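Local atomic coordinates of AmbC (Sorangium cellulosum, PDB entry 5O15), a protein that serves ambruticin biosynthesis through a bifunctional dehydratase-cyclase domain that probably dehydrates a polyketide intermediate and then closes a heterocycle on it. Residues A[163-167]-A[168-172]; A[173-176]-A[177-180]; A[214-217]-A[218-221]. All coordinates share one frame; numbering follows the deposited sequence.

Contact 1. Residues A[163-167]-A[168-172]; sequences TRWVE and ALDAW
Asp170 lies against one face of the Trp165 indole. Its CB sits 3.6 Å from the centroid of the Trp165 six-membered ring, 13° off the normal, which makes a CH-pi contact. CE3 of Trp165 is the ring atom nearest this CB, at 3.5 Å. The two side chains run past each other in opposite directions, and the carboxylate plane is turned 38° from the ring. The carboxylate then reaches back to the chain next to the tryptophan. Asp170 OD2 takes the N-H of Val166 at 2.9 Å on its anti lone pair, in a bond that is close to straight. Farther along the same side of the indole, Ala171 CB comes loosely near Trp165 CZ2.

The backbone answers in the other direction. Val166 is the N-cap of the short helix 167-170, and its carbonyl oxygen receives two N-H groups. Asp170 N approaches Val166 O at 2.8 Å, nearly in line with the C=O bond. Leu169 N meets the same oxygen at 3.0 Å, from well above the carbonyl plane. Val166 and Asp170 are therefore joined by a reciprocal pair of bonds at the helix start. One residue on, Ala171 N binds Glu167 O at 3.0 Å.

Further out, Glu167 helps to set the rotation of the indole. Its chain bends at chi2 (79°), and OE1 accepts from Trp165 NE1 at 2.8 Å, close to the ring plane. The other oxygen, Glu167 OE2, rests by the methyl of Ala171. The second oxygen of Asp170, OD1, forms a salt bridge with Arg223 on helix 211-225. Val166 and Leu169 also touch Arg223, while Ala168 and Leu169 pack on Ile236 of strand 236-247.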
loop_
_atom_site.group_PDB
_atom_site.type_symbol
_atom_site.label_atom_id
_atom_site.label_comp_id
_atom_site.label_asym_id
_atom_site.label_seq_id
_atom_site.Cartn_x
_atom_site.Cartn_y
_atom_site.Cartn_z
ATOM N N THR A 163 -6.467 20.176 1.893
ATOM C CA THR A 163 -6.661 20.858 0.627
ATOM C C THR A 163 -5.460 21.710 0.233
ATOM O O THR A 163 -5.403 22.190 -0.902
ATOM C CB THR A 163 -7.919 21.763 0.698
ATOM O OG1 THR A 163 -7.648 22.913 1.508
ATOM C CG2 THR A 163 -9.101 21.025 1.313
ATOM N N ARG A 164 -4.508 21.907 1.135
ATOM C CA ARG A 164 -3.348 22.712 0.808
ATOM C C ARG A 164 -2.542 22.001 -0.271
ATOM O O ARG A 164 -2.309 20.778 -0.212
ATOM C CB ARG A 164 -2.524 22.959 2.047
ATOM C CG ARG A 164 -1.381 23.904 1.821
ATOM C CD ARG A 164 -0.688 24.149 3.121
ATOM N NE ARG A 164 0.148 25.361 3.173
ATOM C CZ ARG A 164 1.443 25.351 2.881
ATOM N NH1 ARG A 164 2.000 24.214 2.490
ATOM N NH2 ARG A 164 2.166 26.436 3.052
ATOM N N TRP A 165 -2.097 22.747 -1.254
ATOM C CA TRP A 165 -1.413 22.191 -2.405
ATOM C C TRP A 165 -0.070 21.612 -1.982
ATOM O O TRP A 165 0.719 22.253 -1.278
ATOM C CB TRP A 165 -1.209 23.325 -3.405
ATOM C CG TRP A 165 -0.505 22.903 -4.654
ATOM C CD1 TRP A 165 0.835 22.944 -4.877
ATOM C CD2 TRP A 165 -1.113 22.480 -5.866
ATOM N NE1 TRP A 165 1.101 22.534 -6.162
ATOM C CE2 TRP A 165 -0.079 22.265 -6.798
ATOM C CE3 TRP A 165 -2.439 22.302 -6.282
ATOM C CZ2 TRP A 165 -0.314 21.860 -8.100
ATOM C CZ3 TRP A 165 -2.681 21.902 -7.581
ATOM C CH2 TRP A 165 -1.613 21.692 -8.485
ATOM N N VAL A 166 0.181 20.394 -2.435
ATOM C CA VAL A 166 1.475 19.716 -2.311
ATOM C C VAL A 166 1.848 19.348 -3.733
ATOM O O VAL A 166 1.214 18.477 -4.332
ATOM C CB VAL A 166 1.372 18.464 -1.427
ATOM C CG1 VAL A 166 2.695 17.703 -1.413
ATOM C CG2 VAL A 166 1.005 18.833 -0.018
ATOM N N GLU A 167 2.862 20.006 -4.296
ATOM C CA GLU A 167 3.140 19.833 -5.721
ATOM C C GLU A 167 3.305 18.366 -6.087
ATOM O O GLU A 167 2.758 17.908 -7.084
ATOM C CB GLU A 167 4.386 20.620 -6.092
ATOM C CG GLU A 167 4.751 20.604 -7.554
ATOM C CD GLU A 167 3.947 21.541 -8.438
ATOM O OE1 GLU A 167 3.277 22.467 -7.923
ATOM O OE2 GLU A 167 4.002 21.359 -9.655
ATOM N N ALA A 168 4.078 17.615 -5.291
ATOM C CA ALA A 168 4.413 16.234 -5.648
ATOM C C ALA A 168 3.186 15.343 -5.731
ATOM O O ALA A 168 3.251 14.293 -6.390
ATOM C CB ALA A 168 5.452 15.678 -4.663
ATOM N N LEU A 169 2.087 15.685 -5.054
ATOM C CA LEU A 169 0.833 14.959 -5.180
ATOM C C LEU A 169 -0.091 15.636 -6.186
ATOM O O LEU A 169 -0.512 15.060 -7.183
ATOM C CB LEU A 169 0.137 14.836 -3.828
ATOM C CG LEU A 169 0.884 13.994 -2.802
ATOM C CD1 LEU A 169 0.137 14.020 -1.510
ATOM C CD2 LEU A 169 1.037 12.529 -3.275
ATOM N N ASP A 170 -0.431 16.902 -5.910
ATOM C CA ASP A 170 -1.516 17.599 -6.587
ATOM C C ASP A 170 -1.206 17.890 -8.042
ATOM O O ASP A 170 -2.141 18.059 -8.831
ATOM C CB ASP A 170 -1.906 18.855 -5.793
ATOM C CG ASP A 170 -2.532 18.495 -4.491
ATOM O OD1 ASP A 170 -3.471 17.676 -4.508
ATOM O OD2 ASP A 170 -2.098 18.973 -3.426
ATOM N N ALA A 171 0.055 18.022 -8.427
ATOM C CA ALA A 171 0.350 18.228 -9.836
ATOM C C ALA A 171 0.095 16.999 -10.682
ATOM O O ALA A 171 0.054 17.106 -11.910
ATOM C CB ALA A 171 1.787 18.689 -10.021
ATOM N N TRP A 172 -0.042 15.820 -10.049
ATOM C CA TRP A 172 0.103 14.573 -10.780
ATOM C C TRP A 172 -1.073 13.618 -10.652
ATOM O O TRP A 172 -1.484 13.021 -11.644
ATOM C CB TRP A 172 1.374 13.874 -10.306
ATOM C CG TRP A 172 2.627 14.640 -10.538
ATOM C CD1 TRP A 172 3.432 15.163 -9.591
ATOM C CD2 TRP A 172 3.192 14.995 -11.796
ATOM N NE1 TRP A 172 4.489 15.806 -10.172
ATOM C CE2 TRP A 172 4.370 15.709 -11.530
ATOM C CE3 TRP A 172 2.827 14.761 -13.127
ATOM C CZ2 TRP A 172 5.212 16.170 -12.542
ATOM C CZ3 TRP A 172 3.661 15.236 -14.137
ATOM C CH2 TRP A 172 4.835 15.931 -13.829
#

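Contact 2. Residues A[173-176]-A[177-180]; sequences VGPA and FRGV
Arg178 folds back over the turn that precedes it and lays its guanidinium beside Val173 and Pro175. A bend at chi3 (-85°) carries the group there. NH1 of Arg178 gives a hydrogen bond to Val173 O at 2.8 Å, approaching from above the plane of that carbonyl. One water joins the same two residues: it donates to Val173 O at 3.2 Å and accepts from Arg178 NH2 at 3.1 Å, lying at the guanidinium edge. Gly174 lies over one guanidinium face. The CG2 methyl of Val173 packs 3.5 Å from Arg178 NH1, with the two side chains set obliquely.

The Phe177 ring turns away from the guanidinium, with Ala176 O over one face. Its CB stays 4.1 Å from Val173 CB, and its CD2 is 3.9 Å from Ala176 CB. Two successive turns hold this shape: Phe177 N bonds Gly174 O at 3.0 Å, and Arg178 N bonds Pro175 O at 3.2 Å. The sequence Gly-Pro-Ala-Phe matches the GPxF signature of polyketide synthase dehydratases.

The loop runs from helix 167-170 to strand 180-186. Asp50 holds its first half, through its carboxylate to Ala176 N and through a backbone bond with Gly174. The Phe177 ring meets His51 and packs on Ala212, Asp215 and Gln219 of helix 211-225.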
loop_
_atom_site.group_PDB
_atom_site.type_symbol
_atom_site.label_atom_id
_atom_site.label_comp_id
_atom_site.label_asym_id
_atom_site.label_seq_id
_atom_site.Cartn_x
_atom_site.Cartn_y
_atom_site.Cartn_z
ATOM N N VAL A 173 -1.534 13.340 -9.439
ATOM C CA VAL A 173 -2.378 12.168 -9.273
ATOM C C VAL A 173 -3.802 12.462 -9.722
ATOM O O VAL A 173 -4.278 13.610 -9.764
ATOM C CB VAL A 173 -2.363 11.640 -7.843
ATOM C CG1 VAL A 173 -0.975 11.367 -7.370
ATOM C CG2 VAL A 173 -3.082 12.522 -6.890
ATOM N N GLY A 174 -4.492 11.393 -10.085
ATOM C CA GLY A 174 -5.879 11.455 -10.433
ATOM C C GLY A 174 -6.787 11.192 -9.255
ATOM O O GLY A 174 -6.346 10.971 -8.121
ATOM N N PRO A 175 -8.101 11.243 -9.506
ATOM C CA PRO A 175 -9.070 11.255 -8.397
ATOM C C PRO A 175 -9.011 10.064 -7.458
ATOM O O PRO A 175 -9.316 10.199 -6.275
ATOM C CB PRO A 175 -10.416 11.285 -9.137
ATOM C CG PRO A 175 -10.134 11.859 -10.441
ATOM C CD PRO A 175 -8.744 11.519 -10.808
ATOM N N ALA A 176 -8.635 8.873 -7.934
ATOM C CA ALA A 176 -8.635 7.707 -7.048
ATOM C C ALA A 176 -7.613 7.849 -5.927
ATOM O O ALA A 176 -7.733 7.169 -4.900
ATOM C CB ALA A 176 -8.358 6.421 -7.827
ATOM N N PHE A 177 -6.614 8.712 -6.101
ATOM C CA PHE A 177 -5.525 8.900 -5.147
ATOM C C PHE A 177 -5.638 10.231 -4.424
ATOM O O PHE A 177 -4.629 10.802 -4.004
ATOM C CB PHE A 177 -4.165 8.638 -5.796
ATOM C CG PHE A 177 -4.033 7.208 -6.145
ATOM C CD1 PHE A 177 -3.575 6.289 -5.218
ATOM C CD2 PHE A 177 -4.471 6.727 -7.367
ATOM C CE1 PHE A 177 -3.528 4.932 -5.521
ATOM C CE2 PHE A 177 -4.455 5.392 -7.662
ATOM C CZ PHE A 177 -3.957 4.505 -6.744
ATOM N N ARG A 178 -6.877 10.668 -4.203
ATOM C CA ARG A 178 -7.195 11.775 -3.299
ATOM C C ARG A 178 -8.178 11.215 -2.280
ATOM O O ARG A 178 -9.384 11.442 -2.387
ATOM C CB ARG A 178 -7.759 12.990 -4.052
ATOM C CG ARG A 178 -6.676 13.824 -4.707
ATOM C CD ARG A 178 -7.196 15.164 -5.292
ATOM N NE ARG A 178 -7.710 14.933 -6.618
ATOM C CZ ARG A 178 -6.957 14.811 -7.709
ATOM N NH1 ARG A 178 -5.640 14.875 -7.612
ATOM N NH2 ARG A 178 -7.520 14.599 -8.900
ATOM N N GLY A 179 -7.662 10.434 -1.324
ATOM C CA GLY A 179 -8.512 9.669 -0.445
ATOM C C GLY A 179 -8.524 10.124 0.987
ATOM O O GLY A 179 -8.975 9.357 1.850
ATOM N N VAL A 180 -8.042 11.315 1.286
ATOM C CA VAL A 180 -7.999 11.831 2.648
ATOM C C VAL A 180 -9.049 12.925 2.775
ATOM O O VAL A 180 -8.947 13.981 2.134
ATOM C CB VAL A 180 -6.624 12.396 3.007
ATOM C CG1 VAL A 180 -6.588 12.784 4.486
ATOM C CG2 VAL A 180 -5.538 11.388 2.737
HETATM O O HOH W 1 -6.494 14.784 -11.811
#

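Contact 3. Residues A[214-217]-A[218-221]; sequences LDAA and LQAL
Asp215, Ala216 and Ala217 each offer a carbonyl to the N-H four residues on, in the regular alpha-helical pattern. Gln219 N binds Asp215 O at 2.9 Å. Ala220 N binds Ala216 O at 3.0 Å, and Leu221 N binds Ala217 O at 3.2 Å. All eight residues belong to helix 211-225.

A side-chain bond runs beside the first of these. Gln219 NE2 donates to Asp215 OD2 at 2.9 Å, and the N-H points almost straight at the oxygen (177°). The donor lies on the anti side of the carboxylate, slightly out of its plane, while OD2 lies in the plane of the amide. The two planes are turned 52° apart, and the side chains cross at about a right angle. Asp215 CG stands anti to the main-chain N (chi1 -169°), and this swings the carboxylate along the helix toward Gln219. The Gln219 amide lies over Ala216, with NE2 3.5 Å from Ala216 CA. The other end of the amide is used as well: Gln219 OE1 accepts from Gly179 N. The Gln219 side chain is thus held at both ends, which fixes which way round the amide sits.

Leu218 flanks the second carboxylate oxygen. Its CD1 lies 3.8 Å from Asp215 OD1. Leu218 also packs on Pro239 and Trp242 of strand 236-247 and on Thr62 of helix 61-75, which Asp215 touches too. Ala217 and Leu218 face Ile274 of strand 269-277.

Asp215 and Gln219 fit the DxxxQ/H signature of polyketide synthase dehydratases. In relatives its aspartate, carried by the helix of the second hotdog, works with a histidine from the first hotdog, and the same role is probable here.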
loop_
_atom_site.group_PDB
_atom_site.type_symbol
_atom_site.label_atom_id
_atom_site.label_comp_id
_atom_site.label_asym_id
_atom_site.label_seq_id
_atom_site.Cartn_x
_atom_site.Cartn_y
_atom_site.Cartn_z
ATOM N N LEU A 214 -5.305 2.038 1.390
ATOM C CA LEU A 214 -4.066 2.059 2.147
ATOM C C LEU A 214 -3.173 3.219 1.688
ATOM O O LEU A 214 -2.537 3.878 2.515
ATOM C CB LEU A 214 -3.355 0.711 2.045
ATOM C CG LEU A 214 -2.038 0.636 2.825
ATOM C CD1 LEU A 214 -2.272 0.883 4.323
ATOM C CD2 LEU A 214 -1.355 -0.744 2.628
ATOM N N ASP A 215 -3.155 3.514 0.390
ATOM C CA ASP A 215 -2.354 4.639 -0.078
ATOM C C ASP A 215 -2.816 5.969 0.518
ATOM O O ASP A 215 -2.000 6.875 0.724
ATOM C CB ASP A 215 -2.362 4.721 -1.595
ATOM C CG ASP A 215 -1.339 5.693 -2.104
ATOM O OD1 ASP A 215 -0.145 5.334 -2.125
ATOM O OD2 ASP A 215 -1.707 6.824 -2.482
ATOM N N ALA A 216 -4.099 6.082 0.854
ATOM C CA ALA A 216 -4.588 7.312 1.476
ATOM C C ALA A 216 -3.941 7.564 2.826
ATOM O O ALA A 216 -3.763 8.721 3.219
ATOM C CB ALA A 216 -6.116 7.277 1.547
ATOM N N ALA A 217 -3.583 6.507 3.570
ATOM C CA ALA A 217 -2.837 6.733 4.795
ATOM C C ALA A 217 -1.484 7.371 4.508
ATOM O O ALA A 217 -1.024 8.254 5.253
ATOM C CB ALA A 217 -2.677 5.438 5.569
ATOM N N LEU A 218 -0.830 6.929 3.425
ATOM C CA LEU A 218 0.420 7.547 2.992
ATOM C C LEU A 218 0.205 8.990 2.547
ATOM O O LEU A 218 1.031 9.859 2.844
ATOM C CB LEU A 218 1.049 6.738 1.855
ATOM C CG LEU A 218 1.272 5.249 2.118
ATOM C CD1 LEU A 218 1.954 4.642 0.910
ATOM C CD2 LEU A 218 2.047 5.057 3.396
ATOM N N GLN A 219 -0.889 9.261 1.825
ATOM C CA GLN A 219 -1.203 10.634 1.428
ATOM C C GLN A 219 -1.323 11.531 2.655
ATOM O O GLN A 219 -0.866 12.676 2.639
ATOM C CB GLN A 219 -2.511 10.665 0.641
ATOM C CG GLN A 219 -2.487 9.965 -0.708
ATOM C CD GLN A 219 -3.875 9.596 -1.157
ATOM O OE1 GLN A 219 -4.830 10.332 -0.885
ATOM N NE2 GLN A 219 -4.013 8.439 -1.819
ATOM N N ALA A 220 -1.983 11.039 3.711
ATOM C CA ALA A 220 -2.158 11.860 4.904
ATOM C C ALA A 220 -0.813 12.191 5.520
ATOM O O ALA A 220 -0.564 13.338 5.920
ATOM C CB ALA A 220 -3.048 11.122 5.903
ATOM N N LEU A 221 0.065 11.190 5.618
ATOM C CA LEU A 221 1.406 11.409 6.110
ATOM C C LEU A 221 2.161 12.431 5.262
ATOM O O LEU A 221 2.793 13.350 5.788
ATOM C CB LEU A 221 2.131 10.075 6.114
ATOM C CG LEU A 221 3.610 10.162 6.436
ATOM C CD1 LEU A 221 3.809 10.759 7.821
ATOM C CD2 LEU A 221 4.223 8.816 6.382
#

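Overall arrangement
The contacts follow one another along the chain, and all belong to the second hotdog. Contacts 1 and 2 adjoin, with centres 10 Å apart. They form the connection from strand 158-160 through helix 167-170 to strand 180-186. Contact 3 lies on helix 211-225, deeper in the double hotdog. Its centre is 10 Å from that of contact 2, which it touches, and 13 Å from that of contact 1, which it does not. Helix 211-225 still links all three, because Arg223 on it pairs with contact 1. Phe177 of contact 2 thus meets both His51 and Asp215, probably beside the active site.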